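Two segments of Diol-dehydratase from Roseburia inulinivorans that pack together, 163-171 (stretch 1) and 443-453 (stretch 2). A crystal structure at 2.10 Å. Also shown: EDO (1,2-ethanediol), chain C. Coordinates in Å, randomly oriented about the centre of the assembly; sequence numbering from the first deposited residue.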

# COMPACT_ATOMS: atom_id res chain seq x y z
N GLY A 163 4.06 -12.57 14.00
CA GLY A 163 4.85 -12.41 12.79
C GLY A 163 5.00 -13.67 11.94
O GLY A 163 4.57 -14.76 12.33
N VAL A 164 5.63 -13.52 10.79
CA VAL A 164 5.73 -14.63 9.85
C VAL A 164 6.96 -15.49 10.17
O VAL A 164 6.83 -16.57 10.73
N GLY A 165 8.15 -14.99 9.86
CA GLY A 165 9.36 -15.75 10.12
C GLY A 165 9.53 -16.86 9.09
O GLY A 165 9.40 -16.60 7.91
N HIS A 166 9.79 -18.08 9.56
CA HIS A 166 9.90 -19.27 8.71
C HIS A 166 10.87 -19.02 7.56
O HIS A 166 10.51 -19.07 6.39
N VAL A 167 12.10 -18.73 7.93
CA VAL A 167 13.10 -18.33 6.97
C VAL A 167 14.49 -18.68 7.50
O VAL A 167 14.74 -18.66 8.72
N THR A 168 15.37 -19.03 6.57
CA THR A 168 16.80 -19.08 6.81
C THR A 168 17.46 -17.96 6.02
O THR A 168 17.57 -17.99 4.80
N VAL A 169 17.92 -16.99 6.77
CA VAL A 169 18.45 -15.76 6.25
C VAL A 169 19.93 -16.01 5.84
O VAL A 169 20.47 -17.09 6.09
N GLN A 170 20.57 -15.05 5.18
CA GLN A 170 21.96 -15.21 4.78
C GLN A 170 22.94 -14.96 5.95
O GLN A 170 23.62 -13.94 5.99
N TYR A 171 23.00 -15.89 6.90
CA TYR A 171 23.96 -15.76 7.99
C TYR A 171 25.38 -15.63 7.43
O TYR A 171 26.19 -14.87 7.94
N VAL A 443 15.39 -23.20 -0.17
CA VAL A 443 16.67 -22.64 -0.60
C VAL A 443 16.97 -21.45 0.30
O VAL A 443 16.24 -20.47 0.29
N PRO A 444 18.03 -21.54 1.11
CA PRO A 444 18.25 -20.51 2.12
C PRO A 444 18.69 -19.18 1.51
O PRO A 444 19.34 -19.18 0.49
N GLY A 445 18.30 -18.08 2.14
CA GLY A 445 18.74 -16.76 1.75
C GLY A 445 18.08 -16.20 0.50
O GLY A 445 18.49 -15.16 0.02
N LYS A 446 17.07 -16.89 -0.02
CA LYS A 446 16.43 -16.50 -1.27
C LYS A 446 14.91 -16.65 -1.26
O LYS A 446 14.25 -16.47 -2.28
N THR A 447 14.35 -16.99 -0.10
CA THR A 447 12.98 -17.46 -0.04
C THR A 447 12.13 -16.75 1.02
O THR A 447 12.60 -16.46 2.13
N ASP A 448 10.89 -16.44 0.65
CA ASP A 448 9.85 -16.12 1.63
C ASP A 448 8.77 -17.20 1.48
O ASP A 448 7.93 -17.13 0.57
N GLY A 449 8.81 -18.20 2.34
CA GLY A 449 8.10 -19.44 2.07
C GLY A 449 6.79 -19.64 2.80
O GLY A 449 6.02 -20.52 2.41
N TRP A 450 6.53 -18.83 3.82
CA TRP A 450 5.28 -18.94 4.59
C TRP A 450 5.04 -20.39 4.97
O TRP A 450 3.95 -20.93 4.79
N HIS A 451 6.08 -21.03 5.50
CA HIS A 451 6.10 -22.49 5.58
C HIS A 451 5.14 -23.11 6.61
O HIS A 451 4.97 -24.32 6.62
N ASP A 452 4.51 -22.30 7.45
CA ASP A 452 3.43 -22.83 8.28
C ASP A 452 2.24 -21.88 8.33
O ASP A 452 1.91 -21.31 9.37
N ALA A 453 1.58 -21.73 7.18
CA ALA A 453 0.58 -20.68 6.97
C ALA A 453 -0.78 -20.99 7.59
O ALA A 453 -1.54 -20.07 7.87

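Stretch 2 opens with a type II β turn from V443 to K446, and its second residue, P444, lays its ring beside T168. T168 points toward stretch 2 in the m rotamer, so its methyl meets the proline (T168 CG2 to P444 CB, 3.6 Å). G445 follows with positive phi, a conformation that favours glycine. Its bare backbone is gripped twice: G445 N donates to T168 O at 2.8 Å, and Q170 NE2 donates to G445 O at 2.9 Å. Q170 leaves its backbone sideways, but an m, t side chain brings the amide to that carbonyl. A β-carbon on G445 would lie 2.7 Å from Q170 CG, a clash.

K446 points away. T447, rotamer m, turns its hydroxyl back to its own turn, with OG1 donating to V443 O at 2.9 Å; its carbonyl meets V167, rotamer p (T447 O to V167 CG2, 3.8 Å). Water 3 joins T447 N (2.8 Å) to T168 O (3.2 Å).

Water 1 connects D448 OD1, G165 O and W450 N, each at 3.0 Å, while water 2 accepts from G449 N (2.9 Å) and lies 2.8 Å from H166 O. The W450 CA-to-CB bond points away, yet its indole returns to receive V164, which points in, rotamer t, over one face; V164 CG1 sits 3.9 Å from the centroid of the W450 five-membered ring, a CH-π contact.

H451, rotamer m, presents its ring edge to H166 (H451 CD2 to H166 O, 3.5 Å). H166 also points in; in the m rotamer its ring reaches V164 O with ND1 (2.9 Å) and EDO O2 with NE2 (2.8 Å), and donating from both nitrogens implies a protonated ring. EDO O2 donates onward to D452 OD2 at 2.6 Å, a carboxylate, rotamer t, well suited to accept, bridging imidazole and acid.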

# COMPACT_ATOMS: atom_id res chain seq x y z
CB VAL A 164 5.80 -14.13 8.38
CG1 VAL A 164 5.94 -15.31 7.42
CG2 VAL A 164 4.51 -13.35 8.03
CB HIS A 166 8.51 -19.68 8.19
CG HIS A 166 7.64 -20.20 9.28
ND1 HIS A 166 7.14 -19.39 10.28
CD2 HIS A 166 7.24 -21.46 9.59
CE1 HIS A 166 6.45 -20.12 11.14
NE2 HIS A 166 6.49 -21.38 10.74
CB VAL A 167 13.02 -16.82 6.66
CG1 VAL A 167 13.21 -16.00 7.93
CG2 VAL A 167 14.06 -16.41 5.60
CB THR A 168 17.43 -20.41 6.37
OG1 THR A 168 16.89 -21.46 7.17
CG2 THR A 168 18.95 -20.35 6.52
CB VAL A 169 18.28 -14.70 7.36
CG1 VAL A 169 19.53 -14.54 8.24
CG2 VAL A 169 17.62 -13.47 6.89
CB GLN A 170 22.31 -14.25 3.62
CG GLN A 170 21.67 -14.59 2.27
CD GLN A 170 21.75 -13.43 1.27
OE1 GLN A 170 22.62 -12.56 1.37
NE2 GLN A 170 20.84 -13.41 0.30
CB TYR A 171 23.90 -16.96 8.94
CG TYR A 171 22.55 -17.18 9.59
CD1 TYR A 171 22.20 -16.51 10.74
CD2 TYR A 171 21.64 -18.07 9.05
CE1 TYR A 171 20.96 -16.71 11.34
CE2 TYR A 171 20.41 -18.29 9.63
CZ TYR A 171 20.07 -17.61 10.78
OH TYR A 171 18.86 -17.83 11.38
CB VAL A 443 16.63 -22.19 -2.08
CG1 VAL A 443 17.93 -21.46 -2.46
CG2 VAL A 443 16.36 -23.40 -2.98
CB PRO A 444 19.39 -21.10 2.98
CG PRO A 444 20.11 -22.00 2.07
CD PRO A 444 19.06 -22.58 1.13
CB LYS A 446 16.98 -17.35 -2.44
CG LYS A 446 18.48 -17.17 -2.71
CD LYS A 446 18.93 -17.93 -3.96
CE LYS A 446 20.39 -17.66 -4.25
NZ LYS A 446 20.83 -18.30 -5.52
CB THR A 447 12.95 -18.99 0.22
OG1 THR A 447 13.70 -19.67 -0.80
CG2 THR A 447 11.51 -19.55 0.25
CB ASP A 448 9.26 -14.73 1.41
CG ASP A 448 8.41 -14.26 2.60
OD1 ASP A 448 8.93 -14.20 3.73
OD2 ASP A 448 7.23 -13.93 2.40
CB TRP A 450 4.10 -18.36 3.78
CG TRP A 450 3.88 -16.88 4.05
CD1 TRP A 450 4.81 -15.89 4.01
CD2 TRP A 450 2.64 -16.25 4.41
NE1 TRP A 450 4.25 -14.69 4.33
CE2 TRP A 450 2.91 -14.88 4.58
CE3 TRP A 450 1.33 -16.70 4.59
CZ2 TRP A 450 1.92 -13.95 4.93
CZ3 TRP A 450 0.34 -15.79 4.95
CH2 TRP A 450 0.65 -14.43 5.13
CB HIS A 451 7.53 -22.97 5.85
CG HIS A 451 8.47 -22.72 4.71
ND1 HIS A 451 8.45 -23.47 3.56
CD2 HIS A 451 9.44 -21.79 4.54
CE1 HIS A 451 9.39 -23.03 2.74
NE2 HIS A 451 10.00 -22.01 3.31
CB ASP A 452 3.93 -23.13 9.69
CG ASP A 452 2.96 -24.02 10.47
OD1 ASP A 452 1.96 -24.50 9.90
OD2 ASP A 452 3.20 -24.24 11.67
CB ALA A 453 0.42 -20.41 5.47
C1 EDO C . 6.71 -25.17 11.70
O1 EDO C . 7.62 -24.37 10.95
C2 EDO C . 6.28 -24.35 12.92
O2 EDO C . 5.47 -23.22 12.56
O HOH W 1 8.36 -16.79 5.10
O HOH W 2 11.22 -18.14 3.87
O HOH W 3 15.34 -17.55 2.48